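PDB 6FBX: BCL2-like 10, which acts as a pro-survival member of the Bcl-2 family in zebrafish apoptosis, holding the BH3 segment of Bad in a complex. Local coordinates for residues M5-L16 / Q131-E141; E34-L42 / W140-H148. All coordinates share one frame; numbering follows the deposited sequence. Where two conformers were deposited one is given.

Contact 1. Residues M5-L16 / Q131-E141; sequences MSCWLREQTLLL and QDWLVENGGWE
W140 and T13 share the one direct hydrogen bond between these segments: NE1 of W140 donates to OG1 of T13 at 2.9 Å, nearly straight (168°), with the acceptor almost exactly in the indole plane. T13 OG1 in turn donates to the carbonyl O of L9 one turn back (2.8 Å), so the hydroxyl serves both as donor and acceptor, and L9 O is gripped from opposite faces by T13 N and T13 OG1. With chi1 at -56°, OG1 lies beside the backbone N, close enough to L9 O for that bond. A water extends the polar contact toward the more exposed side, donating to OE1 of Q12 (2.7 Å) and to OE1 of E141. S6 and Q131 pack alongside, but S6 OG and Q131 NE2 are hydrogen-bonded to the backbone O atoms of G127 and G128.

The apolar contacts flank this bond. L16 CD2 lies over one face of W140, a CH-pi contact 3.4 Å from the six-membered-ring centroid and nearly along the ring normal. Toward the start of helix 2-24, CD1 of L9 meets CG2 of V135 at 3.6 Å, and M5 CG touches the same methyl at 3.7 Å; L134 CB lies farther from L9 CD1.

The short helical segments 5-16 and 131-136 cross at 79°. Between helix 131-136 and W140, G138 is the C-prime residue of a Schellman motif, and this turn brings the indole back to helix 2-24, joining the N-terminal helix to the C-terminal helical pair of the all-helical Bcl-2 fold.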
loop_
_atom_site.group_PDB
_atom_site.type_symbol
_atom_site.label_atom_id
_atom_site.label_comp_id
_atom_site.label_asym_id
_atom_site.label_seq_id
_atom_site.Cartn_x
_atom_site.Cartn_y
_atom_site.Cartn_z
ATOM N N MET A 5 -12.709 -9.296 14.504
ATOM C CA MET A 5 -12.714 -8.891 13.103
ATOM C C MET A 5 -11.424 -8.171 12.732
ATOM O O MET A 5 -10.855 -8.411 11.662
ATOM C CB MET A 5 -13.922 -7.996 12.824
ATOM C CG MET A 5 -14.033 -7.515 11.384
ATOM S SD MET A 5 -14.097 -8.853 10.171
ATOM C CE MET A 5 -15.385 -9.886 10.858
ATOM N N SER A 6 -10.948 -7.280 13.603
ATOM C CA SER A 6 -9.722 -6.547 13.310
ATOM C C SER A 6 -8.540 -7.495 13.166
ATOM O O SER A 6 -7.745 -7.377 12.226
ATOM C CB SER A 6 -9.455 -5.513 14.399
ATOM O OG SER A 6 -8.280 -4.777 14.103
ATOM N N CYS A 7 -8.405 -8.447 14.092
ATOM C CA CYS A 7 -7.326 -9.425 13.988
ATOM C C CYS A 7 -7.380 -10.146 12.648
ATOM O O CYS A 7 -6.359 -10.303 11.968
ATOM C CB CYS A 7 -7.407 -10.429 15.137
ATOM S SG CYS A 7 -7.034 -9.738 16.770
ATOM N N TRP A 8 -8.574 -10.572 12.240
ATOM C CA TRP A 8 -8.709 -11.294 10.979
ATOM C C TRP A 8 -8.372 -10.397 9.792
ATOM O O TRP A 8 -7.630 -10.802 8.888
ATOM C CB TRP A 8 -10.126 -11.856 10.854
ATOM C CG TRP A 8 -10.314 -12.710 9.648
ATOM C CD1 TRP A 8 -9.911 -14.003 9.488
ATOM C CD2 TRP A 8 -10.958 -12.335 8.425
ATOM N NE1 TRP A 8 -10.262 -14.458 8.240
ATOM C CE2 TRP A 8 -10.905 -13.452 7.568
ATOM C CE3 TRP A 8 -11.571 -11.164 7.970
ATOM C CZ2 TRP A 8 -11.442 -13.431 6.283
ATOM C CZ3 TRP A 8 -12.104 -11.146 6.697
ATOM C CH2 TRP A 8 -12.035 -12.273 5.867
ATOM N N LEU A 9 -8.910 -9.173 9.774
ATOM C CA LEU A 9 -8.599 -8.245 8.690
ATOM C C LEU A 9 -7.110 -7.940 8.633
ATOM O O LEU A 9 -6.535 -7.810 7.547
ATOM C CB LEU A 9 -9.388 -6.947 8.857
ATOM C CG LEU A 9 -10.891 -7.027 8.610
ATOM C CD1 LEU A 9 -11.544 -5.729 9.030
ATOM C CD2 LEU A 9 -11.174 -7.322 7.143
ATOM N N ARG A 10 -6.466 -7.809 9.795
ATOM C CA ARG A 10 -5.034 -7.539 9.812
ATOM C C ARG A 10 -4.259 -8.687 9.174
ATOM O O ARG A 10 -3.343 -8.459 8.375
ATOM C CB ARG A 10 -4.569 -7.292 11.247
ATOM C CG ARG A 10 -3.183 -6.671 11.358
ATOM C CD ARG A 10 -2.129 -7.678 11.787
ATOM N NE ARG A 10 -0.824 -7.046 11.963
ATOM C CZ ARG A 10 0.307 -7.701 12.202
ATOM N NH1 ARG A 10 1.443 -7.030 12.348
ATOM N NH2 ARG A 10 0.310 -9.026 12.299
ATOM N N GLU A 11 -4.631 -9.929 9.486
ATOM C CA GLU A 11 -3.921 -11.068 8.914
ATOM C C GLU A 11 -4.189 -11.194 7.418
ATOM O O GLU A 11 -3.270 -11.493 6.644
ATOM C CB GLU A 11 -4.314 -12.354 9.641
ATOM C CG GLU A 11 -3.531 -13.578 9.187
ATOM C CD GLU A 11 -2.028 -13.354 9.217
ATOM O OE1 GLU A 11 -1.505 -12.948 10.278
ATOM O OE2 GLU A 11 -1.373 -13.568 8.175
ATOM N N GLN A 12 -5.436 -10.980 6.989
ATOM C CA GLN A 12 -5.742 -11.022 5.563
ATOM C C GLN A 12 -4.950 -9.964 4.805
ATOM O O GLN A 12 -4.436 -10.224 3.709
ATOM C CB GLN A 12 -7.241 -10.819 5.331
ATOM C CG GLN A 12 -8.117 -11.917 5.904
ATOM C CD GLN A 12 -7.923 -13.236 5.191
ATOM O OE1 GLN A 12 -8.265 -13.375 4.017
ATOM N NE2 GLN A 12 -7.360 -14.212 5.894
ATOM N N THR A 13 -4.850 -8.762 5.374
ATOM C CA THR A 13 -4.103 -7.687 4.732
ATOM C C THR A 13 -2.609 -7.990 4.716
ATOM O O THR A 13 -1.926 -7.711 3.724
ATOM C CB THR A 13 -4.376 -6.365 5.450
ATOM O OG1 THR A 13 -5.787 -6.110 5.465
ATOM C CG2 THR A 13 -3.664 -5.209 4.759
ATOM N N LEU A 14 -2.084 -8.559 5.804
ATOM C CA LEU A 14 -0.664 -8.886 5.855
ATOM C C LEU A 14 -0.290 -9.861 4.746
ATOM O O LEU A 14 0.707 -9.667 4.041
ATOM C CB LEU A 14 -0.311 -9.466 7.227
ATOM C CG LEU A 14 1.161 -9.808 7.468
ATOM C CD1 LEU A 14 2.039 -8.565 7.387
ATOM C CD2 LEU A 14 1.330 -10.496 8.806
ATOM N N LEU A 15 -1.081 -10.924 4.580
ATOM C CA LEU A 15 -0.825 -11.873 3.500
ATOM C C LEU A 15 -0.820 -11.172 2.148
ATOM O O LEU A 15 0.035 -11.446 1.298
ATOM C CB LEU A 15 -1.874 -12.986 3.518
ATOM C CG LEU A 15 -1.870 -13.912 4.737
ATOM C CD1 LEU A 15 -3.116 -14.787 4.752
ATOM C CD2 LEU A 15 -0.619 -14.776 4.756
ATOM N N LEU A 16 -1.769 -10.261 1.936
ATOM C CA LEU A 16 -1.855 -9.550 0.666
ATOM C C LEU A 16 -0.646 -8.643 0.465
ATOM O O LEU A 16 -0.032 -8.633 -0.608
ATOM C CB LEU A 16 -3.151 -8.742 0.619
ATOM C CG LEU A 16 -3.585 -8.220 -0.747
ATOM C CD1 LEU A 16 -3.966 -9.374 -1.660
ATOM C CD2 LEU A 16 -4.748 -7.250 -0.588
ATOM N N GLN A 131 -10.556 -0.458 10.035
ATOM C CA GLN A 131 -11.343 -1.688 10.019
ATOM C C GLN A 131 -12.802 -1.418 9.665
ATOM O O GLN A 131 -13.429 -2.209 8.951
ATOM C CB GLN A 131 -11.243 -2.396 11.369
ATOM C CG GLN A 131 -11.735 -1.583 12.552
ATOM C CD GLN A 131 -11.436 -2.263 13.874
ATOM O OE1 GLN A 131 -12.236 -3.053 14.372
ATOM N NE2 GLN A 131 -10.270 -1.969 14.440
ATOM N N ASP A 132 -13.365 -0.309 10.149
ATOM C CA ASP A 132 -14.778 -0.050 9.889
ATOM C C ASP A 132 -15.036 0.168 8.403
ATOM O O ASP A 132 -15.991 -0.385 7.845
ATOM C CB ASP A 132 -15.262 1.149 10.706
ATOM C CG ASP A 132 -15.405 0.830 12.185
ATOM O OD1 ASP A 132 -15.517 -0.366 12.537
ATOM O OD2 ASP A 132 -15.418 1.777 13.000
ATOM N N TRP A 133 -14.197 0.964 7.741
ATOM C CA TRP A 133 -14.359 1.165 6.305
ATOM C C TRP A 133 -14.160 -0.140 5.546
ATOM O O TRP A 133 -14.941 -0.477 4.648
ATOM C CB TRP A 133 -13.381 2.223 5.795
ATOM C CG TRP A 133 -13.661 2.601 4.376
ATOM C CD1 TRP A 133 -14.494 3.592 3.948
ATOM C CD2 TRP A 133 -13.132 1.984 3.198
ATOM N NE1 TRP A 133 -14.513 3.635 2.576
ATOM C CE2 TRP A 133 -13.684 2.658 2.092
ATOM C CE3 TRP A 133 -12.245 0.929 2.972
ATOM C CZ2 TRP A 133 -13.377 2.310 0.780
ATOM C CZ3 TRP A 133 -11.940 0.588 1.667
ATOM C CH2 TRP A 133 -12.505 1.276 0.589
ATOM N N LEU A 134 -13.108 -0.890 5.888
ATOM C CA LEU A 134 -12.861 -2.165 5.221
ATOM C C LEU A 134 -14.077 -3.078 5.314
ATOM O O LEU A 134 -14.500 -3.675 4.318
ATOM C CB LEU A 134 -11.637 -2.854 5.828
ATOM C CG LEU A 134 -10.266 -2.589 5.215
ATOM C CD1 LEU A 134 -9.222 -3.397 5.975
ATOM C CD2 LEU A 134 -10.228 -2.941 3.733
ATOM N N VAL A 135 -14.650 -3.205 6.514
ATOM C CA VAL A 135 -15.782 -4.111 6.704
ATOM C C VAL A 135 -16.977 -3.648 5.886
ATOM O O VAL A 135 -17.594 -4.433 5.156
ATOM C CB VAL A 135 -16.136 -4.229 8.197
ATOM C CG1 VAL A 135 -17.443 -4.991 8.383
ATOM C CG2 VAL A 135 -15.021 -4.928 8.950
ATOM N N GLU A 136 -17.336 -2.366 6.003
ATOM C CA GLU A 136 -18.533 -1.886 5.322
ATOM C C GLU A 136 -18.410 -2.013 3.811
ATOM O O GLU A 136 -19.433 -2.029 3.118
ATOM C CB GLU A 136 -18.829 -0.433 5.716
ATOM C CG GLU A 136 -18.047 0.629 4.960
ATOM C CD GLU A 136 -18.431 2.039 5.373
ATOM O OE1 GLU A 136 -19.416 2.192 6.126
ATOM O OE2 GLU A 136 -17.750 2.994 4.940
ATOM N N ASN A 137 -17.188 -2.121 3.290
ATOM C CA ASN A 137 -16.945 -2.288 1.864
ATOM C C ASN A 137 -16.613 -3.729 1.488
ATOM O O ASN A 137 -16.119 -3.974 0.381
ATOM C CB ASN A 137 -15.824 -1.351 1.417
ATOM C CG ASN A 137 -16.272 0.096 1.348
ATOM O OD1 ASN A 137 -16.612 0.602 0.280
ATOM N ND2 ASN A 137 -16.277 0.768 2.492
ATOM N N GLY A 138 -16.867 -4.683 2.378
ATOM C CA GLY A 138 -16.722 -6.085 2.038
ATOM C C GLY A 138 -15.308 -6.613 2.081
ATOM O O GLY A 138 -15.053 -7.701 1.557
ATOM N N GLY A 139 -14.382 -5.880 2.691
ATOM C CA GLY A 139 -13.009 -6.331 2.798
ATOM C C GLY A 139 -12.380 -6.549 1.435
ATOM O O GLY A 139 -12.769 -5.947 0.428
ATOM N N TRP A 140 -11.388 -7.439 1.399
ATOM C CA TRP A 140 -10.636 -7.649 0.168
ATOM C C TRP A 140 -11.440 -8.395 -0.882
ATOM O O TRP A 140 -11.108 -8.320 -2.068
ATOM C CB TRP A 140 -9.339 -8.388 0.480
ATOM C CG TRP A 140 -8.436 -7.529 1.274
ATOM C CD1 TRP A 140 -8.091 -7.683 2.584
ATOM C CD2 TRP A 140 -7.787 -6.336 0.822
ATOM N NE1 TRP A 140 -7.255 -6.665 2.973
ATOM C CE2 TRP A 140 -7.055 -5.824 1.909
ATOM C CE3 TRP A 140 -7.752 -5.655 -0.398
ATOM C CZ2 TRP A 140 -6.286 -4.664 1.810
ATOM C CZ3 TRP A 140 -6.990 -4.507 -0.495
ATOM C CH2 TRP A 140 -6.272 -4.020 0.601
ATOM N N GLU A 141 -12.492 -9.104 -0.481
ATOM C CA GLU A 141 -13.386 -9.687 -1.471
ATOM C C GLU A 141 -14.207 -8.600 -2.153
ATOM O O GLU A 141 -14.472 -8.677 -3.356
ATOM C CB GLU A 141 -14.284 -10.739 -0.819
ATOM C CG GLU A 141 -13.512 -11.907 -0.210
ATOM C CD GLU A 141 -12.918 -11.585 1.153
ATOM O OE1 GLU A 141 -11.902 -12.208 1.526
ATOM O OE2 GLU A 141 -13.471 -10.716 1.855
HETATM O O HOH W 1 -9.718 -11.483 2.751
#

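Contact 2. Residues E34-L42 / W140-H148; sequences ESAEAMRYL and WEGFCRFFH
F143 enters helix 34-49 within residues 34-42 as a knob in a hole formed by S35, A38, M39 and L42. Its CG stands anti to the backbone N (chi1 165°), which carries the ring outward to the opposing helix. There CE2 meets the methyl of A38 at 3.9 Å, while CZ touches both CD1 of L42 (3.5 Å) and CE of M39 (3.6 Å). Replacing F143 by an alanine is likely to open a gap between the helices and deprive the L42 and M39 methyl groups of their shared aromatic partner.

Sulfur takes part from both sides. M39, bent at chi2 and chi3, brings its SD 5.1 Å from the F143 ring centroid in an oblique Met-aromatic contact, and its terminal CE also reaches CZ3 of W140 at 3.7 Å. C144 was modelled in two conformers; in one its SG lies against the S35 backbone near CA, where the helices come closest, so this contact is less certain.

A second aromatic surface serves L42: its CD1 sits over one face of F147, 3.4 Å from CD1 of that ring, so this one methyl joins two phenylalanines. No hydrogen bond crosses the contact. The hydroxyl of S35 is instead bonded to S33 OG, just before the segment.

The short helical segments cross at 54°, with axes 9.2 Å apart at closest approach. L42 and F147 both touch the bound Bad BH3 peptide, consistent with a wall of the canonical Bcl-2 groove. Helix 88-107 adds to the packing: M39 touches F95, F143 touches V92 and meets W88 edge-to-face, and F147 also touches W88. L16 of helix 2-24 rests on S35, so helix 34-49 is flanked by helices 2-24, 88-107 and 139-146.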
loop_
_atom_site.group_PDB
_atom_site.type_symbol
_atom_site.label_atom_id
_atom_site.label_comp_id
_atom_site.label_asym_id
_atom_site.label_seq_id
_atom_site.Cartn_x
_atom_site.Cartn_y
_atom_site.Cartn_z
ATOM N N GLU A 34 -7.410 -14.865 -5.000
ATOM C CA GLU A 34 -8.009 -14.010 -6.019
ATOM C C GLU A 34 -7.699 -12.542 -5.749
ATOM O O GLU A 34 -7.440 -11.770 -6.681
ATOM C CB GLU A 34 -9.519 -14.246 -6.070
ATOM C CG GLU A 34 -10.206 -13.639 -7.280
ATOM C CD GLU A 34 -11.717 -13.638 -7.151
ATOM O OE1 GLU A 34 -12.240 -14.323 -6.247
ATOM O OE2 GLU A 34 -12.384 -12.947 -7.951
ATOM N N SER A 35 -7.713 -12.138 -4.476
ATOM C CA SER A 35 -7.394 -10.755 -4.131
ATOM C C SER A 35 -5.941 -10.427 -4.441
ATOM O O SER A 35 -5.633 -9.313 -4.879
ATOM C CB SER A 35 -7.707 -10.496 -2.656
ATOM O OG SER A 35 -7.071 -11.448 -1.823
ATOM N N ALA A 36 -5.034 -11.384 -4.227
ATOM C CA ALA A 36 -3.636 -11.167 -4.580
ATOM C C ALA A 36 -3.473 -10.994 -6.082
ATOM O O ALA A 36 -2.743 -10.105 -6.536
ATOM C CB ALA A 36 -2.784 -12.329 -4.077
ATOM N N GLU A 37 -4.143 -11.834 -6.875
ATOM C CA GLU A 37 -4.097 -11.662 -8.323
ATOM C C GLU A 37 -4.588 -10.276 -8.719
ATOM O O GLU A 37 -3.993 -9.620 -9.585
ATOM C CB GLU A 37 -4.932 -12.743 -9.012
ATOM C CG GLU A 37 -4.862 -12.692 -10.531
ATOM C CD GLU A 37 -5.471 -13.915 -11.189
ATOM O OE1 GLU A 37 -5.418 -14.008 -12.433
ATOM O OE2 GLU A 37 -5.999 -14.785 -10.464
ATOM N N ALA A 38 -5.656 -9.803 -8.077
ATOM C CA ALA A 38 -6.199 -8.488 -8.403
ATOM C C ALA A 38 -5.242 -7.374 -8.001
ATOM O O ALA A 38 -5.015 -6.434 -8.774
ATOM C CB ALA A 38 -7.551 -8.298 -7.720
ATOM N N MET A 39 -4.673 -7.452 -6.797
ATOM C CA MET A 39 -3.782 -6.387 -6.341
ATOM C C MET A 39 -2.512 -6.337 -7.180
ATOM O O MET A 39 -2.029 -5.250 -7.518
ATOM C CB MET A 39 -3.435 -6.573 -4.865
ATOM C CG MET A 39 -2.532 -5.479 -4.306
ATOM S SD MET A 39 -3.271 -3.837 -4.389
ATOM C CE MET A 39 -4.390 -3.899 -2.994
ATOM N N ARG A 40 -1.950 -7.500 -7.512
ATOM C CA ARG A 40 -0.797 -7.542 -8.405
ATOM C C ARG A 40 -1.074 -6.780 -9.694
ATOM O O ARG A 40 -0.237 -6.000 -10.166
ATOM C CB ARG A 40 -0.435 -8.990 -8.726
ATOM C CG ARG A 40 0.243 -9.751 -7.616
ATOM C CD ARG A 40 0.687 -11.093 -8.150
ATOM N NE ARG A 40 1.213 -11.976 -7.120
ATOM C CZ ARG A 40 1.789 -13.146 -7.377
ATOM N NH1 ARG A 40 1.912 -13.570 -8.631
ATOM N NH2 ARG A 40 2.239 -13.895 -6.382
ATOM N N TYR A 41 -2.245 -7.012 -10.290
ATOM C CA TYR A 41 -2.580 -6.359 -11.549
ATOM C C TYR A 41 -2.790 -4.864 -11.349
ATOM O O TYR A 41 -2.219 -4.043 -12.076
ATOM C CB TYR A 41 -3.832 -7.000 -12.148
ATOM C CG TYR A 41 -4.298 -6.346 -13.428
ATOM C CD1 TYR A 41 -5.185 -5.277 -13.403
ATOM C CD2 TYR A 41 -3.849 -6.793 -14.661
ATOM C CE1 TYR A 41 -5.610 -4.672 -14.569
ATOM C CE2 TYR A 41 -4.270 -6.196 -15.834
ATOM C CZ TYR A 41 -5.150 -5.136 -15.783
ATOM O OH TYR A 41 -5.572 -4.540 -16.949
ATOM N N LEU A 42 -3.604 -4.494 -10.357
ATOM C CA LEU A 42 -4.010 -3.101 -10.201
ATOM C C LEU A 42 -2.861 -2.227 -9.717
ATOM O O LEU A 42 -2.664 -1.120 -10.230
ATOM C CB LEU A 42 -5.189 -3.016 -9.232
ATOM C CG LEU A 42 -6.489 -3.589 -9.796
ATOM C CD1 LEU A 42 -7.509 -3.825 -8.687
ATOM C CD2 LEU A 42 -7.058 -2.655 -10.848
ATOM N N TRP A 140 -11.388 -7.439 1.399
ATOM C CA TRP A 140 -10.636 -7.649 0.168
ATOM C C TRP A 140 -11.440 -8.395 -0.882
ATOM O O TRP A 140 -11.108 -8.320 -2.068
ATOM C CB TRP A 140 -9.339 -8.388 0.480
ATOM C CG TRP A 140 -8.436 -7.529 1.274
ATOM C CD1 TRP A 140 -8.091 -7.683 2.584
ATOM C CD2 TRP A 140 -7.787 -6.336 0.822
ATOM N NE1 TRP A 140 -7.255 -6.665 2.973
ATOM C CE2 TRP A 140 -7.055 -5.824 1.909
ATOM C CE3 TRP A 140 -7.752 -5.655 -0.398
ATOM C CZ2 TRP A 140 -6.286 -4.664 1.810
ATOM C CZ3 TRP A 140 -6.990 -4.507 -0.495
ATOM C CH2 TRP A 140 -6.272 -4.020 0.601
ATOM N N GLU A 141 -12.492 -9.104 -0.481
ATOM C CA GLU A 141 -13.386 -9.687 -1.471
ATOM C C GLU A 141 -14.207 -8.600 -2.153
ATOM O O GLU A 141 -14.472 -8.677 -3.356
ATOM C CB GLU A 141 -14.284 -10.739 -0.819
ATOM C CG GLU A 141 -13.512 -11.907 -0.210
ATOM C CD GLU A 141 -12.918 -11.585 1.153
ATOM O OE1 GLU A 141 -11.902 -12.208 1.526
ATOM O OE2 GLU A 141 -13.471 -10.716 1.855
ATOM N N GLY A 142 -14.593 -7.564 -1.405
ATOM C CA GLY A 142 -15.240 -6.418 -2.024
ATOM C C GLY A 142 -14.306 -5.665 -2.952
ATOM O O GLY A 142 -14.718 -5.189 -4.013
ATOM N N PHE A 143 -13.037 -5.534 -2.555
ATOM C CA PHE A 143 -12.017 -4.979 -3.440
ATOM C C PHE A 143 -11.983 -5.736 -4.763
ATOM O O PHE A 143 -11.968 -5.132 -5.841
ATOM C CB PHE A 143 -10.661 -5.033 -2.726
ATOM C CG PHE A 143 -9.463 -4.825 -3.623
ATOM C CD1 PHE A 143 -9.068 -3.552 -3.996
ATOM C CD2 PHE A 143 -8.707 -5.904 -4.043
ATOM C CE1 PHE A 143 -7.950 -3.362 -4.800
ATOM C CE2 PHE A 143 -7.593 -5.723 -4.842
ATOM C CZ PHE A 143 -7.212 -4.452 -5.217
ATOM N N CYS A 144 -11.998 -7.068 -4.690
ATOM C CA CYS A 144 -11.978 -7.885 -5.900
ATOM C C CYS A 144 -13.162 -7.571 -6.798
ATOM O O CYS A 144 -13.008 -7.353 -8.005
ATOM C CB CYS A 144 -11.997 -9.367 -5.534
ATOM S SG CYS A 144 -10.421 -10.027 -5.070
ATOM N N ARG A 145 -14.362 -7.555 -6.223
ATOM C CA ARG A 145 -15.569 -7.389 -7.023
ATOM C C ARG A 145 -15.734 -5.958 -7.510
ATOM O O ARG A 145 -16.300 -5.736 -8.587
ATOM C CB ARG A 145 -16.779 -7.829 -6.205
ATOM C CG ARG A 145 -16.597 -9.210 -5.598
ATOM C CD ARG A 145 -17.767 -9.628 -4.749
ATOM N NE ARG A 145 -18.875 -10.071 -5.582
ATOM C CZ ARG A 145 -19.833 -9.278 -6.049
ATOM N NH1 ARG A 145 -19.846 -7.982 -5.759
ATOM N NH2 ARG A 145 -20.785 -9.787 -6.810
ATOM N N PHE A 146 -15.254 -4.977 -6.745
ATOM C CA PHE A 146 -15.350 -3.590 -7.186
ATOM C C PHE A 146 -14.589 -3.377 -8.490
ATOM O O PHE A 146 -15.061 -2.663 -9.383
ATOM C CB PHE A 146 -14.829 -2.649 -6.100
ATOM C CG PHE A 146 -14.837 -1.201 -6.504
ATOM C CD1 PHE A 146 -13.669 -0.571 -6.895
ATOM C CD2 PHE A 146 -16.016 -0.476 -6.501
ATOM C CE1 PHE A 146 -13.675 0.756 -7.270
ATOM C CE2 PHE A 146 -16.029 0.853 -6.876
ATOM C CZ PHE A 146 -14.857 1.470 -7.261
ATOM N N PHE A 147 -13.415 -3.992 -8.620
ATOM C CA PHE A 147 -12.625 -3.915 -9.841
ATOM C C PHE A 147 -12.885 -5.086 -10.784
ATOM O O PHE A 147 -12.079 -5.331 -11.688
ATOM C CB PHE A 147 -11.137 -3.838 -9.500
ATOM C CG PHE A 147 -10.734 -2.547 -8.846
ATOM C CD1 PHE A 147 -10.401 -2.504 -7.504
ATOM C CD2 PHE A 147 -10.698 -1.371 -9.575
ATOM C CE1 PHE A 147 -10.030 -1.316 -6.906
ATOM C CE2 PHE A 147 -10.331 -0.179 -8.980
ATOM C CZ PHE A 147 -9.996 -0.153 -7.644
ATOM N N HIS A 148 -13.988 -5.805 -10.592
ATOM C CA HIS A 148 -14.380 -6.910 -11.469
ATOM C C HIS A 148 -13.206 -7.838 -11.772
ATOM O O HIS A 148 -13.335 -8.781 -12.553
ATOM C CB HIS A 148 -14.974 -6.373 -12.777
ATOM C CG HIS A 148 -13.949 -5.935 -13.776
ATOM N ND1 HIS A 148 -13.418 -4.663 -13.792
ATOM C CD2 HIS A 148 -13.361 -6.600 -14.800
ATOM C CE1 HIS A 148 -12.545 -4.564 -14.778
ATOM N NE2 HIS A 148 -12.491 -5.725 -15.405
#

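Overall arrangement
Contacts 1 and 2 meet at helix 139-146, which packs on helix 2-24 in one and on helix 34-49 in the other, with centres 13 Å apart; contact 1 also uses helix 131-136. Both are partly buried and equally far from the middle of the chain, but contact 2 has the larger buried share and contact 1 more exposed residues. Their chemistry differs: contact 1 combines packing with a direct hydrogen bond and a water bridge, whereas contact 2 relies on aromatic, aliphatic and sulfur packing and has side chains at the bound peptide. W140 belongs to both, and L16 CD2 lies 4.1 Å from M39 CE, making the two interfaces continuous. Their segments alternate along the chain.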